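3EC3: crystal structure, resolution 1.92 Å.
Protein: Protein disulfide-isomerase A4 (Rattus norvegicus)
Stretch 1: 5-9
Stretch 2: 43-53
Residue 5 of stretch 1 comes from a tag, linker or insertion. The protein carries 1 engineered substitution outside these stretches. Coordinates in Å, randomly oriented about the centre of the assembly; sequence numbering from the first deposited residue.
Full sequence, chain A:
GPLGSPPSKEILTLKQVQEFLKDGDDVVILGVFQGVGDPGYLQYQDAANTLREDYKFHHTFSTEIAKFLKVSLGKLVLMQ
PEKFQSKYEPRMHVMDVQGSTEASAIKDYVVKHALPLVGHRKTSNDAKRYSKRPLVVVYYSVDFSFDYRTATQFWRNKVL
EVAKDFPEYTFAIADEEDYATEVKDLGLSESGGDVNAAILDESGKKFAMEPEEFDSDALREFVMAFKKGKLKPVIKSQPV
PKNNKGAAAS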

# COMPACT_ATOMS: atom_id res chain seq x y z
N SER A 5 -17.65 3.35 -19.99
CA SER A 5 -18.16 4.43 -19.09
C SER A 5 -17.03 5.18 -18.37
O SER A 5 -15.85 4.90 -18.60
CB SER A 5 -19.18 3.89 -18.09
OG SER A 5 -20.51 4.12 -18.55
N PRO A 6 -17.39 6.14 -17.49
CA PRO A 6 -16.36 7.08 -17.08
C PRO A 6 -15.41 6.40 -16.09
O PRO A 6 -15.87 5.85 -15.09
CB PRO A 6 -17.17 8.22 -16.44
CG PRO A 6 -18.41 7.52 -15.87
CD PRO A 6 -18.69 6.37 -16.80
N PRO A 7 -14.10 6.37 -16.39
CA PRO A 7 -13.27 5.61 -15.45
C PRO A 7 -13.30 6.19 -14.01
O PRO A 7 -13.63 5.48 -13.05
CB PRO A 7 -11.89 5.63 -16.10
CG PRO A 7 -11.91 6.85 -16.96
CD PRO A 7 -13.31 6.96 -17.48
N SER A 8 -13.07 7.48 -13.87
CA SER A 8 -13.12 8.13 -12.55
C SER A 8 -14.53 8.57 -12.09
O SER A 8 -15.34 9.14 -12.88
CB SER A 8 -12.12 9.31 -12.51
OG SER A 8 -12.21 10.03 -11.27
N LYS A 9 -14.84 8.32 -10.81
CA LYS A 9 -16.17 8.64 -10.31
C LYS A 9 -16.18 9.92 -9.51
O LYS A 9 -15.27 10.17 -8.72
CB LYS A 9 -16.70 7.43 -9.45
CG LYS A 9 -18.18 7.40 -9.30
CD LYS A 9 -18.67 5.99 -8.83
CE LYS A 9 -20.15 5.92 -8.94
NZ LYS A 9 -20.73 4.66 -8.44
N GLN A 43 -6.81 14.66 -19.05
CA GLN A 43 -5.59 13.88 -19.00
C GLN A 43 -5.67 12.81 -17.86
O GLN A 43 -5.24 11.64 -18.00
CB GLN A 43 -4.40 14.80 -18.75
CG GLN A 43 -3.95 15.59 -19.97
CD GLN A 43 -3.66 14.71 -21.19
OE1 GLN A 43 -4.51 14.54 -22.07
NE2 GLN A 43 -2.48 14.16 -21.25
N TYR A 44 -6.24 13.23 -16.74
CA TYR A 44 -6.47 12.31 -15.60
C TYR A 44 -7.39 11.15 -16.00
O TYR A 44 -7.07 9.99 -15.73
CB TYR A 44 -7.04 13.12 -14.43
CG TYR A 44 -7.44 12.26 -13.22
CD1 TYR A 44 -8.77 12.13 -12.84
CD2 TYR A 44 -6.47 11.60 -12.46
CE1 TYR A 44 -9.14 11.35 -11.74
CE2 TYR A 44 -6.82 10.82 -11.38
CZ TYR A 44 -8.17 10.69 -11.03
OH TYR A 44 -8.49 9.93 -9.90
N GLN A 45 -8.51 11.46 -16.68
CA GLN A 45 -9.47 10.43 -17.11
C GLN A 45 -8.82 9.45 -18.09
O GLN A 45 -9.16 8.28 -18.09
CB GLN A 45 -10.79 11.01 -17.69
CG GLN A 45 -11.88 11.52 -16.65
CD GLN A 45 -12.69 10.39 -15.91
OE1 GLN A 45 -12.23 9.25 -15.80
NE2 GLN A 45 -13.90 10.74 -15.37
N ASP A 46 -7.93 9.95 -18.95
CA ASP A 46 -7.14 9.11 -19.90
C ASP A 46 -6.25 8.11 -19.15
O ASP A 46 -6.28 6.90 -19.42
CB ASP A 46 -6.31 10.02 -20.79
CG ASP A 46 -5.69 9.32 -21.98
OD1 ASP A 46 -5.34 8.12 -21.90
OD2 ASP A 46 -5.51 10.01 -23.01
N ALA A 47 -5.46 8.62 -18.20
CA ALA A 47 -4.67 7.78 -17.29
C ALA A 47 -5.51 6.75 -16.50
O ALA A 47 -5.10 5.58 -16.34
CB ALA A 47 -3.91 8.67 -16.31
N ALA A 48 -6.63 7.20 -15.96
CA ALA A 48 -7.51 6.36 -15.16
C ALA A 48 -8.09 5.22 -16.01
O ALA A 48 -8.19 4.07 -15.56
CB ALA A 48 -8.63 7.21 -14.60
N ASN A 49 -8.47 5.54 -17.25
CA ASN A 49 -9.04 4.54 -18.14
C ASN A 49 -8.07 3.38 -18.35
O ASN A 49 -8.46 2.21 -18.28
CB ASN A 49 -9.43 5.14 -19.50
CG ASN A 49 -9.93 4.09 -20.44
OD1 ASN A 49 -10.93 3.42 -20.15
ND2 ASN A 49 -9.19 3.86 -21.53
N THR A 50 -6.81 3.72 -18.56
CA THR A 50 -5.76 2.74 -18.76
C THR A 50 -5.58 1.86 -17.53
O THR A 50 -5.40 0.64 -17.64
CB THR A 50 -4.44 3.44 -19.14
OG1 THR A 50 -4.60 4.06 -20.42
CG2 THR A 50 -3.31 2.46 -19.22
N LEU A 51 -5.65 2.47 -16.35
CA LEU A 51 -5.45 1.74 -15.08
C LEU A 51 -6.73 1.21 -14.40
O LEU A 51 -6.68 0.71 -13.28
CB LEU A 51 -4.65 2.61 -14.10
CG LEU A 51 -3.18 2.95 -14.37
CD1 LEU A 51 -2.64 3.93 -13.33
CD2 LEU A 51 -2.30 1.67 -14.38
N ARG A 52 -7.86 1.26 -15.10
CA ARG A 52 -9.19 1.00 -14.48
C ARG A 52 -9.44 -0.40 -13.89
O ARG A 52 -10.29 -0.55 -13.02
CB ARG A 52 -10.33 1.36 -15.45
CG ARG A 52 -10.56 0.35 -16.58
CD ARG A 52 -11.54 0.90 -17.64
NE ARG A 52 -12.84 1.26 -17.05
CZ ARG A 52 -13.60 2.29 -17.43
NH1 ARG A 52 -13.19 3.10 -18.41
NH2 ARG A 52 -14.76 2.52 -16.83
N GLU A 53 -8.71 -1.40 -14.38
CA GLU A 53 -8.85 -2.78 -13.87
C GLU A 53 -8.04 -2.95 -12.58
O GLU A 53 -8.34 -3.85 -11.77
CB GLU A 53 -8.41 -3.79 -14.93
CG GLU A 53 -9.28 -3.78 -16.19
CD GLU A 53 -8.89 -4.85 -17.18
OE1 GLU A 53 -8.70 -6.02 -16.75
OE2 GLU A 53 -8.80 -4.55 -18.39

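A segment without regular secondary structure has unpaired backbone groups, and a neighbouring helix, whose own amides and carbonyls are largely spent on each other, satisfies them mainly through its side chains. The N-terminal segment of this protein disulfide-isomerase A4 fragment illustrates the principle. Residues 5-9 lie against a helix that enters the second stretch at Gln-43, and the polar links between them all run from helix-side side chains to backbone atoms of the segment.

Gln-45 provides the first of these links. Its carboxamide offers an acceptor and a donor together, and the backbone of Ser-8 uses both: Ser-8 N donates to Gln-45 OE1 at 2.8 Å, with an N-H...acceptor angle of 164°, while Gln-45 NE2 donates to Ser-8 O at 3.3 Å and 152°. One amide group thus answers the NH and the CO of a single residue, much as a neighbouring strand might. The CA-to-CB bond of Gln-45 points sideways, but chi1 and chi2 both in the m well bring the end of the side chain nearer to the segment. The position of Gln-45 OE1 should be read with some caution, because the model places it only 2.7 Å from Pro-7 CG, too close for a real contact. Gln-45 NE2 has a further hydrogen-bond partner just beyond one of the stretches.

Arg-52, past the helical turns, supplies the second link. Both terminal nitrogens converge on one carbonyl: Arg-52 NH1 and Arg-52 NH2 each donate to Ser-5 O at 3.2 Å, with angles of 147° and 151°. The carbonyl lies at the edge of the guanidinium, near its plane, where the N-H bonds can reach it. Arg-52 NH1 also donates to Asn-49 OD1 at 2.9 Å, a bond within the second stretch that gives this nitrogen a second acceptor. Ser-5 comes from an insertion into the natural sequence, but it takes part here through its main-chain oxygen.

Between these polar anchors sits Pro-7, which has the largest covered area of any residue in the contact. Having no amide hydrogen, it leaves no donor unpaired as it packs against the helix. Pro-7 CB lies 3.9 Å from Ala-48 CB and 3.6 Å from Asn-49 N, the latter a packing contact only, since that amide is already bonded to Gln-45 O at 2.9 Å. The small side chain of Ala-48 points toward the segment and meets the proline ring there. Pro-7 CB also lies over one face of the Arg-52 guanidinium, 3.7 Å from Arg-52 NH1, so the flat group packs by its face and bonds by its edge.

Ser-8 is buried, yet its hydroxyl is not left unsatisfied. With chi1 at 176° (t), Ser-8 OG sits at the edge of the Tyr-44 ring, 3.4 Å from Tyr-44 CE1, and is hydrogen-bonded elsewhere in the structure, as is Tyr-44 OH.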